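Local coordinates for protein ArtJ (Geobacillus stearothermophilus, PDB 2PVU) that binds the basic amino acids arginine, lysine and histidine and probably delivers them to its cognate ATP-binding cassette transporter, Art(MP)2, at residues K41-V46 with G79-L84; A127-L132 with A222-G227; K146-G151 with G189-I194. All coordinates share one frame; numbering follows the deposited sequence.

Interaction 1: K41-V46 with G79-L84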
ATOM      1  N   LYS A  41     -28.378   2.468  -9.355  1.00 43.96           N
ATOM      2  CA  LYS A  41     -27.278   3.309  -8.868  1.00 41.86           C
ATOM      3  C   LYS A  41     -26.658   3.883 -10.163  1.00 39.52           C
ATOM      4  O   LYS A  41     -27.184   4.917 -10.650  1.00 40.81           O
ATOM      5  CB  LYS A  41     -26.370   2.545  -7.914  1.00 42.43           C
ATOM      6  CG  LYS A  41     -27.077   2.258  -6.593  1.00 44.29           C
ATOM      7  CD  LYS A  41     -26.417   1.160  -5.771  1.00 48.06           C
ATOM      8  CE  LYS A  41     -26.567  -0.217  -6.382  1.00 48.69           C
ATOM      9  NZ  LYS A  41     -26.665  -1.218  -5.277  1.00 51.44           N
ATOM     10  N   LYS A  42     -25.667   3.246 -10.799  1.00 36.28           N
ATOM     11  CA  LYS A  42     -24.864   2.174 -10.232  1.00 33.26           C
ATOM     12  C   LYS A  42     -23.694   2.880  -9.578  1.00 31.20           C
ATOM     13  O   LYS A  42     -23.361   4.010  -9.929  1.00 31.03           O
ATOM     14  CB  LYS A  42     -24.415   1.140 -11.280  1.00 33.93           C
ATOM     15  CG  LYS A  42     -23.397   1.605 -12.316  1.00 33.15           C
ATOM     16  CD  LYS A  42     -22.811   0.427 -13.126  1.00 32.99           C
ATOM     17  CE  LYS A  42     -21.701   0.912 -14.040  1.00 31.88           C
ATOM     18  NZ  LYS A  42     -21.315   0.005 -15.157  1.00 28.80           N
ATOM     19  N   LYS A  43     -23.109   2.219  -8.596  1.00 28.68           N
ATOM     20  CA  LYS A  43     -22.033   2.784  -7.842  1.00 25.93           C
ATOM     21  C   LYS A  43     -20.735   2.388  -8.512  1.00 24.63           C
ATOM     22  O   LYS A  43     -20.618   1.305  -9.107  1.00 22.95           O
ATOM     23  CB  LYS A  43     -22.060   2.225  -6.417  1.00 26.95           C
ATOM     24  CG  LYS A  43     -23.297   2.683  -5.571  1.00 25.73           C
ATOM     25  CD  LYS A  43     -23.275   1.953  -4.215  1.00 28.28           C
ATOM     26  CE  LYS A  43     -24.314   2.439  -3.161  1.00 32.26           C
ATOM     27  NZ  LYS A  43     -25.184   3.499  -3.687  1.00 34.13           N
ATOM     28  N   VAL A  44     -19.731   3.233  -8.347  1.00 22.86           N
ATOM     29  CA  VAL A  44     -18.380   2.835  -8.685  1.00 22.10           C
ATOM     30  C   VAL A  44     -17.945   1.710  -7.733  1.00 22.24           C
ATOM     31  O   VAL A  44     -18.120   1.810  -6.512  1.00 22.45           O
ATOM     32  CB  VAL A  44     -17.382   4.021  -8.538  1.00 22.65           C
ATOM     33  CG1 VAL A  44     -15.964   3.547  -8.875  1.00 22.78           C
ATOM     34  CG2 VAL A  44     -17.828   5.159  -9.446  1.00 22.83           C
ATOM     35  N   VAL A  45     -17.374   0.649  -8.296  1.00 21.70           N
ATOM     36  CA  VAL A  45     -16.931  -0.476  -7.494  1.00 20.86           C
ATOM     37  C   VAL A  45     -15.453  -0.288  -7.242  1.00 21.37           C
ATOM     38  O   VAL A  45     -14.627  -0.377  -8.185  1.00 22.83           O
ATOM     39  CB  VAL A  45     -17.186  -1.831  -8.201  1.00 19.92           C
ATOM     40  CG1 VAL A  45     -16.688  -2.999  -7.351  1.00 21.51           C
ATOM     41  CG2 VAL A  45     -18.686  -1.973  -8.506  1.00 20.37           C
ATOM     42  N   VAL A  46     -15.098  -0.101  -5.966  1.00 20.21           N
ATOM     43  CA  VAL A  46     -13.698   0.157  -5.621  1.00 20.11           C
ATOM     44  C   VAL A  46     -13.156  -1.045  -4.836  1.00 20.76           C
ATOM     45  O   VAL A  46     -13.750  -1.428  -3.846  1.00 23.27           O
ATOM     46  CB  VAL A  46     -13.523   1.451  -4.745  1.00 19.96           C
ATOM     47  CG1 VAL A  46     -12.010   1.762  -4.568  1.00 18.63           C
ATOM     48  CG2 VAL A  46     -14.249   2.650  -5.340  1.00 21.02           C
ATOM     49  N   GLY A  79     -18.247  13.789  -6.785  1.00 24.03           N
ATOM     50  CA  GLY A  79     -19.683  13.561  -6.971  1.00 24.04           C
ATOM     51  C   GLY A  79     -19.999  12.143  -7.416  1.00 25.16           C
ATOM     52  O   GLY A  79     -20.976  11.931  -8.137  1.00 25.59           O
ATOM     53  N   LEU A  80     -19.168  11.181  -6.986  1.00 25.37           N
ATOM     54  CA  LEU A  80     -19.298   9.771  -7.375  1.00 25.93           C
ATOM     55  C   LEU A  80     -19.759   8.878  -6.235  1.00 25.97           C
ATOM     56  O   LEU A  80     -19.071   8.755  -5.220  1.00 26.84           O
ATOM     57  CB  LEU A  80     -17.965   9.246  -7.915  1.00 25.91           C
ATOM     58  CG  LEU A  80     -17.350   9.938  -9.133  1.00 27.24           C
ATOM     59  CD1 LEU A  80     -15.936   9.424  -9.373  1.00 27.36           C
ATOM     60  CD2 LEU A  80     -18.232   9.696 -10.355  1.00 27.46           C
ATOM     61  N   ASP A  81     -20.899   8.223  -6.416  1.00 24.83           N
ATOM     62  CA  ASP A  81     -21.318   7.177  -5.495  1.00 25.78           C
ATOM     63  C   ASP A  81     -20.471   5.944  -5.693  1.00 24.68           C
ATOM     64  O   ASP A  81     -20.155   5.588  -6.824  1.00 25.16           O
ATOM     65  CB  ASP A  81     -22.745   6.774  -5.773  1.00 25.74           C
ATOM     66  CG  ASP A  81     -23.575   6.788  -4.539  1.00 32.56           C
ATOM     67  OD1 ASP A  81     -24.702   7.308  -4.645  1.00 36.13           O
ATOM     68  OD2 ASP A  81     -23.093   6.319  -3.476  1.00 38.40           O
ATOM     69  N   TYR A  82     -20.138   5.273  -4.597  1.00 24.41           N
ATOM     70  CA  TYR A  82     -19.194   4.164  -4.635  1.00 24.10           C
ATOM     71  C   TYR A  82     -19.418   3.154  -3.504  1.00 24.49           C
ATOM     72  O   TYR A  82     -20.163   3.416  -2.511  1.00 23.55           O
ATOM     73  CB  TYR A  82     -17.729   4.693  -4.616  1.00 24.94           C
ATOM     74  CG  TYR A  82     -17.283   5.083  -3.239  1.00 24.67           C
ATOM     75  CD1 TYR A  82     -16.502   4.221  -2.462  1.00 25.79           C
ATOM     76  CD2 TYR A  82     -17.675   6.314  -2.683  1.00 24.93           C
ATOM     77  CE1 TYR A  82     -16.126   4.579  -1.166  1.00 23.90           C
ATOM     78  CE2 TYR A  82     -17.289   6.686  -1.395  1.00 24.09           C
ATOM     79  CZ  TYR A  82     -16.526   5.807  -0.647  1.00 25.03           C
ATOM     80  OH  TYR A  82     -16.163   6.142   0.640  1.00 26.48           O
ATOM     81  N   GLU A  83     -18.809   1.986  -3.687  1.00 24.40           N
ATOM     82  CA  GLU A  83     -18.792   0.908  -2.704  1.00 25.89           C
ATOM     83  C   GLU A  83     -17.347   0.488  -2.611  1.00 24.87           C
ATOM     84  O   GLU A  83     -16.652   0.394  -3.641  1.00 24.32           O
ATOM     85  CB  GLU A  83     -19.580  -0.293  -3.215  1.00 24.77           C
ATOM     86  CG  GLU A  83     -21.087  -0.052  -3.334  1.00 31.96           C
ATOM     87  CD  GLU A  83     -21.827  -1.275  -3.883  1.00 31.04           C
ATOM     88  OE1 GLU A  83     -21.214  -2.366  -3.857  1.00 37.96           O
ATOM     89  OE2 GLU A  83     -22.996  -1.136  -4.343  1.00 39.49           O
ATOM     90  N   LEU A  84     -16.884   0.240  -1.387  1.00 24.55           N
ATOM     91  CA  LEU A  84     -15.516  -0.248  -1.180  1.00 22.97           C
ATOM     92  C   LEU A  84     -15.562  -1.720  -0.741  1.00 23.98           C
ATOM     93  O   LEU A  84     -16.260  -2.053   0.218  1.00 22.75           O
ATOM     94  CB  LEU A  84     -14.770   0.612  -0.146  1.00 21.90           C
ATOM     95  CG  LEU A  84     -13.377   0.107   0.202  1.00 21.65           C
ATOM     96  CD1 LEU A  84     -12.426   0.154  -1.062  1.00 20.73           C
ATOM     97  CD2 LEU A  84     -12.837   0.941   1.345  1.00 23.41           C
TER

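Interaction 2: A127-L132 with A222-G227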
ATOM      1  N   ALA A 127       6.365   6.855  -0.083  1.00 21.17           N
ATOM      2  CA  ALA A 127       6.755   5.741   0.789  1.00 21.39           C
ATOM      3  C   ALA A 127       8.089   5.136   0.346  1.00 21.36           C
ATOM      4  O   ALA A 127       8.649   5.531  -0.671  1.00 21.75           O
ATOM      5  CB  ALA A 127       5.634   4.658   0.737  1.00 21.36           C
ATOM      6  N   THR A 128       8.571   4.145   1.116  1.00 19.86           N
ATOM      7  CA  THR A 128       9.728   3.397   0.693  1.00 20.81           C
ATOM      8  C   THR A 128       9.605   2.004   1.327  1.00 21.19           C
ATOM      9  O   THR A 128       8.925   1.839   2.328  1.00 20.56           O
ATOM     10  CB  THR A 128      11.059   4.078   1.147  1.00 21.99           C
ATOM     11  OG1 THR A 128      12.165   3.293   0.699  1.00 23.48           O
ATOM     12  CG2 THR A 128      11.124   4.215   2.668  1.00 20.22           C
ATOM     13  N   GLN A 129      10.257   1.032   0.724  1.00 20.49           N
ATOM     14  CA  GLN A 129      10.376  -0.276   1.363  1.00 21.54           C
ATOM     15  C   GLN A 129      11.349  -0.128   2.542  1.00 22.16           C
ATOM     16  O   GLN A 129      12.277   0.693   2.505  1.00 22.16           O
ATOM     17  CB  GLN A 129      10.926  -1.327   0.394  1.00 21.41           C
ATOM     18  CG  GLN A 129      10.033  -1.658  -0.748  1.00 24.42           C
ATOM     19  CD  GLN A 129       8.608  -1.979  -0.289  1.00 24.21           C
ATOM     20  OE1 GLN A 129       8.327  -3.041   0.301  1.00 23.80           O
ATOM     21  NE2 GLN A 129       7.718  -1.061  -0.546  1.00 24.89           N
ATOM     22  N   VAL A 130      11.147  -0.970   3.550  1.00 21.67           N
ATOM     23  CA  VAL A 130      12.072  -1.053   4.673  1.00 21.14           C
ATOM     24  C   VAL A 130      12.191  -2.522   5.002  1.00 21.38           C
ATOM     25  O   VAL A 130      11.421  -3.326   4.510  1.00 20.67           O
ATOM     26  CB  VAL A 130      11.524  -0.266   5.909  1.00 21.03           C
ATOM     27  CG1 VAL A 130      11.415   1.268   5.638  1.00 22.88           C
ATOM     28  CG2 VAL A 130      10.218  -0.822   6.333  1.00 21.89           C
ATOM     29  N   ILE A 131      13.100  -2.848   5.910  1.00 21.53           N
ATOM     30  CA  ILE A 131      13.239  -4.217   6.403  1.00 22.13           C
ATOM     31  C   ILE A 131      12.671  -4.315   7.809  1.00 22.20           C
ATOM     32  O   ILE A 131      12.973  -3.494   8.689  1.00 21.25           O
ATOM     33  CB  ILE A 131      14.714  -4.616   6.422  1.00 22.26           C
ATOM     34  CG1 ILE A 131      15.292  -4.511   5.022  1.00 23.55           C
ATOM     35  CG2 ILE A 131      14.943  -6.068   6.976  1.00 23.75           C
ATOM     36  CD1 ILE A 131      16.817  -4.301   5.023  1.00 24.94           C
ATOM     37  N   LEU A 132      11.839  -5.320   8.018  1.00 21.19           N
ATOM     38  CA  LEU A 132      11.294  -5.595   9.325  1.00 21.57           C
ATOM     39  C   LEU A 132      11.956  -6.890   9.844  1.00 21.54           C
ATOM     40  O   LEU A 132      11.965  -7.893   9.154  1.00 20.75           O
ATOM     41  CB  LEU A 132       9.772  -5.773   9.214  1.00 21.72           C
ATOM     42  CG  LEU A 132       8.976  -6.025  10.488  1.00 24.74           C
ATOM     43  CD1 LEU A 132       8.936  -4.813  11.413  1.00 23.35           C
ATOM     44  CD2 LEU A 132       7.575  -6.409  10.091  1.00 26.76           C
ATOM     45  N   ALA A 222      14.306   2.474  -3.230  1.00 28.04           N
ATOM     46  CA  ALA A 222      13.871   3.659  -3.976  1.00 28.62           C
ATOM     47  C   ALA A 222      12.676   4.370  -3.312  1.00 26.97           C
ATOM     48  O   ALA A 222      11.940   3.769  -2.580  1.00 26.14           O
ATOM     49  CB  ALA A 222      13.463   3.228  -5.376  1.00 29.36           C
ATOM     50  N   SER A 223      12.511   5.654  -3.613  1.00 26.20           N
ATOM     51  CA  SER A 223      11.294   6.401  -3.294  1.00 25.86           C
ATOM     52  C   SER A 223      10.149   5.822  -4.088  1.00 25.05           C
ATOM     53  O   SER A 223      10.321   5.439  -5.254  1.00 25.31           O
ATOM     54  CB  SER A 223      11.504   7.871  -3.661  1.00 26.52           C
ATOM     55  OG  SER A 223      12.534   8.337  -2.812  1.00 29.84           O
ATOM     56  N   GLU A 224       8.984   5.742  -3.456  1.00 23.51           N
ATOM     57  CA  GLU A 224       7.785   5.181  -4.111  1.00 23.09           C
ATOM     58  C   GLU A 224       6.639   6.134  -3.885  1.00 23.08           C
ATOM     59  O   GLU A 224       6.568   6.749  -2.808  1.00 22.69           O
ATOM     60  CB  GLU A 224       7.417   3.813  -3.467  1.00 23.98           C
ATOM     61  CG  GLU A 224       8.432   2.722  -3.841  1.00 24.82           C
ATOM     62  CD  GLU A 224       8.074   1.329  -3.320  1.00 24.76           C
ATOM     63  OE1 GLU A 224       6.897   0.890  -3.352  1.00 25.30           O
ATOM     64  OE2 GLU A 224       9.011   0.661  -2.845  1.00 31.29           O
ATOM     65  N   TYR A 225       5.717   6.235  -4.862  1.00 21.27           N
ATOM     66  CA  TYR A 225       4.534   7.102  -4.673  1.00 21.40           C
ATOM     67  C   TYR A 225       3.290   6.272  -4.841  1.00 21.34           C
ATOM     68  O   TYR A 225       3.235   5.542  -5.809  1.00 20.24           O
ATOM     69  CB  TYR A 225       4.564   8.218  -5.723  1.00 21.78           C
ATOM     70  CG  TYR A 225       5.753   9.130  -5.488  1.00 23.01           C
ATOM     71  CD1 TYR A 225       5.620  10.247  -4.682  1.00 23.46           C
ATOM     72  CD2 TYR A 225       7.012   8.833  -6.040  1.00 24.77           C
ATOM     73  CE1 TYR A 225       6.717  11.105  -4.446  1.00 24.16           C
ATOM     74  CE2 TYR A 225       8.117   9.664  -5.812  1.00 24.21           C
ATOM     75  CZ  TYR A 225       7.951  10.795  -4.999  1.00 25.38           C
ATOM     76  OH  TYR A 225       9.009  11.643  -4.775  1.00 27.70           O
ATOM     77  N   TYR A 226       2.292   6.392  -3.942  1.00 20.12           N
ATOM     78  CA  TYR A 226       1.063   5.618  -4.115  1.00 19.70           C
ATOM     79  C   TYR A 226       0.099   6.373  -5.033  1.00 20.17           C
ATOM     80  O   TYR A 226       0.092   7.616  -5.018  1.00 19.44           O
ATOM     81  CB  TYR A 226       0.321   5.440  -2.792  1.00 21.70           C
ATOM     82  CG  TYR A 226       1.055   4.661  -1.762  1.00 21.57           C
ATOM     83  CD1 TYR A 226       2.149   3.837  -2.099  1.00 20.70           C
ATOM     84  CD2 TYR A 226       0.605   4.687  -0.456  1.00 20.73           C
ATOM     85  CE1 TYR A 226       2.815   3.100  -1.093  1.00 20.39           C
ATOM     86  CE2 TYR A 226       1.224   3.928   0.541  1.00 20.91           C
ATOM     87  CZ  TYR A 226       2.328   3.189   0.235  1.00 23.67           C
ATOM     88  OH  TYR A 226       2.904   2.486   1.279  1.00 23.71           O
ATOM     89  N   GLY A 227      -0.635   5.624  -5.856  1.00 19.84           N
ATOM     90  CA  GLY A 227      -1.720   6.194  -6.688  1.00 19.62           C
ATOM     91  C   GLY A 227      -2.967   5.326  -6.522  1.00 21.02           C
ATOM     92  O   GLY A 227      -2.880   4.139  -6.181  1.00 20.77           O
TER
HETATM   93  O   HOH W   1      11.340   1.203  -2.105  1.00 22.85           O

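Interaction 3: K146-G151 with G189-I194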
ATOM      1  N   LYS A 146      21.561 -11.179   2.342  1.00 25.69           N
ATOM      2  CA  LYS A 146      22.133 -12.190   1.476  1.00 27.13           C
ATOM      3  C   LYS A 146      22.162 -13.566   2.162  1.00 27.11           C
ATOM      4  O   LYS A 146      22.679 -13.714   3.288  1.00 25.77           O
ATOM      5  CB  LYS A 146      23.537 -11.762   1.077  1.00 27.82           C
ATOM      6  CG  LYS A 146      24.311 -12.782   0.294  1.00 32.12           C
ATOM      7  CD  LYS A 146      24.150 -12.601  -1.194  1.00 38.42           C
ATOM      8  CE  LYS A 146      25.165 -13.477  -1.939  1.00 40.88           C
ATOM      9  NZ  LYS A 146      24.540 -14.021  -3.201  1.00 44.52           N
ATOM     10  N   GLY A 147      21.597 -14.562   1.479  1.00 27.39           N
ATOM     11  CA  GLY A 147      21.561 -15.921   2.001  1.00 26.71           C
ATOM     12  C   GLY A 147      20.474 -16.189   3.031  1.00 27.50           C
ATOM     13  O   GLY A 147      20.352 -17.324   3.514  1.00 28.16           O
ATOM     14  N   LYS A 148      19.713 -15.155   3.395  1.00 25.71           N
ATOM     15  CA  LYS A 148      18.655 -15.276   4.403  1.00 26.80           C
ATOM     16  C   LYS A 148      17.282 -15.416   3.753  1.00 25.44           C
ATOM     17  O   LYS A 148      17.101 -15.087   2.587  1.00 25.90           O
ATOM     18  CB  LYS A 148      18.645 -14.053   5.325  1.00 26.09           C
ATOM     19  CG  LYS A 148      19.951 -13.857   6.124  1.00 27.10           C
ATOM     20  CD  LYS A 148      19.776 -12.740   7.176  1.00 29.06           C
ATOM     21  CE  LYS A 148      21.097 -12.386   7.890  1.00 31.33           C
ATOM     22  NZ  LYS A 148      21.438 -13.497   8.810  1.00 35.76           N
ATOM     23  N   THR A 149      16.300 -15.872   4.517  1.00 25.01           N
ATOM     24  CA  THR A 149      14.966 -16.059   3.944  1.00 24.65           C
ATOM     25  C   THR A 149      14.178 -14.787   4.164  1.00 24.26           C
ATOM     26  O   THR A 149      14.180 -14.244   5.270  1.00 24.34           O
ATOM     27  CB  THR A 149      14.263 -17.221   4.593  1.00 26.30           C
ATOM     28  OG1 THR A 149      14.278 -17.005   6.006  1.00 32.14           O
ATOM     29  CG2 THR A 149      15.051 -18.499   4.336  1.00 22.60           C
ATOM     30  N   ILE A 150      13.522 -14.302   3.105  1.00 22.44           N
ATOM     31  CA  ILE A 150      12.840 -13.012   3.147  1.00 22.07           C
ATOM     32  C   ILE A 150      11.348 -13.242   2.867  1.00 20.86           C
ATOM     33  O   ILE A 150      10.992 -13.851   1.878  1.00 21.35           O
ATOM     34  CB  ILE A 150      13.417 -12.017   2.087  1.00 22.56           C
ATOM     35  CG1 ILE A 150      14.927 -11.819   2.295  1.00 25.54           C
ATOM     36  CG2 ILE A 150      12.757 -10.645   2.180  1.00 23.49           C
ATOM     37  CD1 ILE A 150      15.598 -11.220   1.094  1.00 27.96           C
ATOM     38  N   GLY A 151      10.477 -12.722   3.720  1.00 19.55           N
ATOM     39  CA  GLY A 151       9.072 -12.803   3.441  1.00 18.83           C
ATOM     40  C   GLY A 151       8.573 -11.511   2.797  1.00 20.07           C
ATOM     41  O   GLY A 151       8.967 -10.412   3.200  1.00 19.43           O
ATOM     42  N   GLY A 189       9.588 -18.507  10.497  1.00 19.98           N
ATOM     43  CA  GLY A 189       9.584 -19.050   9.142  1.00 22.08           C
ATOM     44  C   GLY A 189      10.444 -18.235   8.173  1.00 22.48           C
ATOM     45  O   GLY A 189      10.990 -18.771   7.201  1.00 23.40           O
ATOM     46  N   VAL A 190      10.543 -16.933   8.420  1.00 22.29           N
ATOM     47  CA  VAL A 190      11.463 -16.083   7.643  1.00 21.89           C
ATOM     48  C   VAL A 190      12.334 -15.277   8.603  1.00 21.59           C
ATOM     49  O   VAL A 190      11.968 -15.081   9.782  1.00 22.30           O
ATOM     50  CB  VAL A 190      10.745 -15.137   6.600  1.00 21.58           C
ATOM     51  CG1 VAL A 190       9.880 -15.969   5.639  1.00 21.85           C
ATOM     52  CG2 VAL A 190       9.917 -14.061   7.313  1.00 21.63           C
ATOM     53  N   ASP A 191      13.452 -14.808   8.071  1.00 21.25           N
ATOM     54  CA  ASP A 191      14.476 -14.028   8.813  1.00 21.89           C
ATOM     55  C   ASP A 191      14.186 -12.516   8.781  1.00 21.55           C
ATOM     56  O   ASP A 191      14.672 -11.762   9.631  1.00 22.28           O
ATOM     57  CB  ASP A 191      15.853 -14.253   8.197  1.00 22.12           C
ATOM     58  CG  ASP A 191      16.303 -15.692   8.268  1.00 24.68           C
ATOM     59  OD1 ASP A 191      16.101 -16.315   9.325  1.00 28.07           O
ATOM     60  OD2 ASP A 191      16.870 -16.192   7.274  1.00 27.86           O
ATOM     61  N   ALA A 192      13.391 -12.080   7.809  1.00 21.54           N
ATOM     62  CA  ALA A 192      13.128 -10.664   7.591  1.00 20.57           C
ATOM     63  C   ALA A 192      11.936 -10.559   6.661  1.00 19.92           C
ATOM     64  O   ALA A 192      11.665 -11.485   5.866  1.00 20.45           O
ATOM     65  CB  ALA A 192      14.344 -10.004   6.921  1.00 20.37           C
ATOM     66  N   VAL A 193      11.253  -9.414   6.746  1.00 20.00           N
ATOM     67  CA  VAL A 193      10.151  -9.064   5.825  1.00 19.45           C
ATOM     68  C   VAL A 193      10.499  -7.727   5.165  1.00 20.13           C
ATOM     69  O   VAL A 193      11.054  -6.795   5.832  1.00 20.60           O
ATOM     70  CB  VAL A 193       8.795  -9.002   6.593  1.00 19.66           C
ATOM     71  CG1 VAL A 193       7.671  -8.264   5.735  1.00 21.63           C
ATOM     72  CG2 VAL A 193       8.336 -10.431   6.943  1.00 18.74           C
ATOM     73  N   ILE A 194      10.246  -7.616   3.862  1.00 20.84           N
ATOM     74  CA  ILE A 194      10.404  -6.304   3.214  1.00 20.80           C
ATOM     75  C   ILE A 194       8.992  -5.827   2.912  1.00 21.51           C
ATOM     76  O   ILE A 194       8.216  -6.514   2.220  1.00 20.83           O
ATOM     77  CB  ILE A 194      11.275  -6.351   1.954  1.00 20.85           C
ATOM     78  CG1 ILE A 194      12.708  -6.800   2.326  1.00 19.11           C
ATOM     79  CG2 ILE A 194      11.319  -4.959   1.261  1.00 19.06           C
ATOM     80  CD1 ILE A 194      13.620  -7.049   1.103  1.00 22.18           C
TER
HETATM   81  O   HOH W   2      14.038 -19.123   7.997  1.00 46.62           O

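Interaction 1: K41-V46 with G79-L84
Leu80 begins the contact with its CB 4.4 Å from CG2 of Val44, and both side chains also rest on Leu236. One residue further, the two chains join: Val44 N donates to Asp81 O at 2.8 Å. The Asp81 carboxylate turns to Lys43, OD2 lying 3.5 Å from Lys43 NZ in a salt bridge, and the same OD2 weakly accepts from Tyr82 N. The lysine chain runs along to Asp81 with NZ at its end. With an alanine at Lys43, the Asp81 carboxylate would probably lose its charged mate across the contact and be freer to turn.

Tyr82 pairs with Val44, its CA-H making a bent contact with Val44 O. Its CG sits between the backbone N and the carbonyl carbon (chi1 79°), and the ring passes obliquely by Val46, with CD1 4.0 Å from Val46 CG2. Beyond the ring, OH bonds to Asp72 of helix 66-78, while Leu71 and Met75 pack on the same side chain. Glu83 supplies two backbone bonds: its N donates to Val44 O at 2.9 Å, and its O accepts from Val46 N at 2.8 Å. Its side chain leaves by the sheet face that Val45 also uses; OE1 pairs with Lys85, and OE2 makes a long salt bridge of 3.8 Å to Lys41 NZ. Leu84 returns to the face of Tyr82, where its CD1 meets Val46 CG1 at 3.9 Å. Strands 44-48 and 82-86 thus run parallel, connected through helix 66-78, which lies against the Tyr82 face: a beta-alpha-beta crossover in one lobe of a family 3 solute-binding protein.

Interaction 2: A127-L132 with A222-G227
Ala127 and Glu224 form an antiparallel hydrogen-bonded pair, with Ala127 N donating to Glu224 O at 2.7 Å and Glu224 N to Ala127 O at 2.8 Å. From this pair the Glu224 side chain extends beyond CG towards Gln129, whose own chain bends at chi2 (-50°) and brings its amide alongside the carboxylate. The planes of the two flat groups are 21° apart. Gln129 NE2 donates to Glu224 OE2 at 3.2 Å, arriving on the syn side but 31° out of the carboxylate plane, and NE2 has a stronger partner in Asp196. A water also donates to OE2 while accepting from Gln129 N at 3.0 Å and donating to Ala222 O, so it ties the two segments together beside the carboxylate. The other oxygen, OE1, is held by the hydroxyls of Thr109 and Thr157, so both oxygens of this buried carboxylate are bonded, which probably limits its rotation.

The Thr128 hydroxyl, turned opposite the backbone N, donates to Gln129 O at 3.2 Å. On the face that Ala127 and Glu224 share, the phenol end of Tyr226 comes up to the methyl of Ala127, with CZ 3.7 Å from Ala127 CB. Tyr226 OH bonds to Asp196, and these two belong with Thr109 and Thr157 to the lysine pocket, so that Glu224 and Gln129 act as a second shell behind it. The contact joins strands 125-134 and 224-231 beside the bound ligand, consistent with the two-stranded interlobe connection of class II solute-binding proteins.

Interaction 3: K146-G151 with G189-I194
Gly151 pairs in parallel with Val193, giving and receiving one bond: Gly151 N donates to Ala192 O at 2.7 Å, and Ile194 N to Gly151 O at 3.1 Å. Ahead of the strands the join passes to a side chain. Thr149 N donates to Asp191 OD2 at 2.8 Å and almost straight (170° at the hydrogen), meeting the oxygen on its anti side and 29° out of the carboxylate plane. In return Asp191 N donates to Thr149 O at 2.9 Å, so the two residues clasp each other through reciprocal bonds. With CG beside its backbone N (chi1 -62°), the aspartate carries its carboxylate back over Thr149. The threonine hydroxyl lies between these groups and accepts a weak bond from Asp191 N; a water 2.9 Å from Thr149 OG1 links it to Gly189 O.

Lys148 lays its CB against the carboxylate, 3.4 Å from Asp191 OD2, but the rest of its chain leads away and the opposite charges do not meet. On one face of the sheet, Ile150 and Ile194 cross obliquely, Ile150 CG2 lying 3.8 Å from Ile194 CG1, under cover of Phe166 and Ala162 of helix 157-166. On the other, both methyls of Val190 close over the Gly151 backbone, with CG1 3.8 Å from Gly151 N, a close fit around the glycine. Leu185 of helix 178-186 backs Val190 and Val193. Helices thus flank both faces of parallel strands 150-153 and 192-196, and strand 150-153 also pairs with 172-175: an alpha/beta core of the kind built from successive beta-alpha-beta crossovers in the lobes of solute-binding proteins.

Overall arrangement
The three contacts follow the length of the molecule. Interaction 1 and interaction 3 lie on opposite sides of the chain's centre, their own centres 40 Å apart; both pair parallel strands, interaction 1 in a wholly parallel sheet and interaction 3 in a mixed one. Interaction 2 lies between them and holds the pocket residue Tyr226, whose side chain is about 4 Å from the bound lysine. The side chain of Ile194 in interaction 3 is about 9 Å from the bound lysine, and that of Leu84 in interaction 1 about 12 Å from the same ligand. Interactions 2 and 3 touch: Leu132 N and Val193 O, 2.8 Å apart, probably hydrogen-bond where strands 125-134 and 192-196 adjoin. Interaction 1 stays about 10 Å from interaction 2 at the nearest atoms.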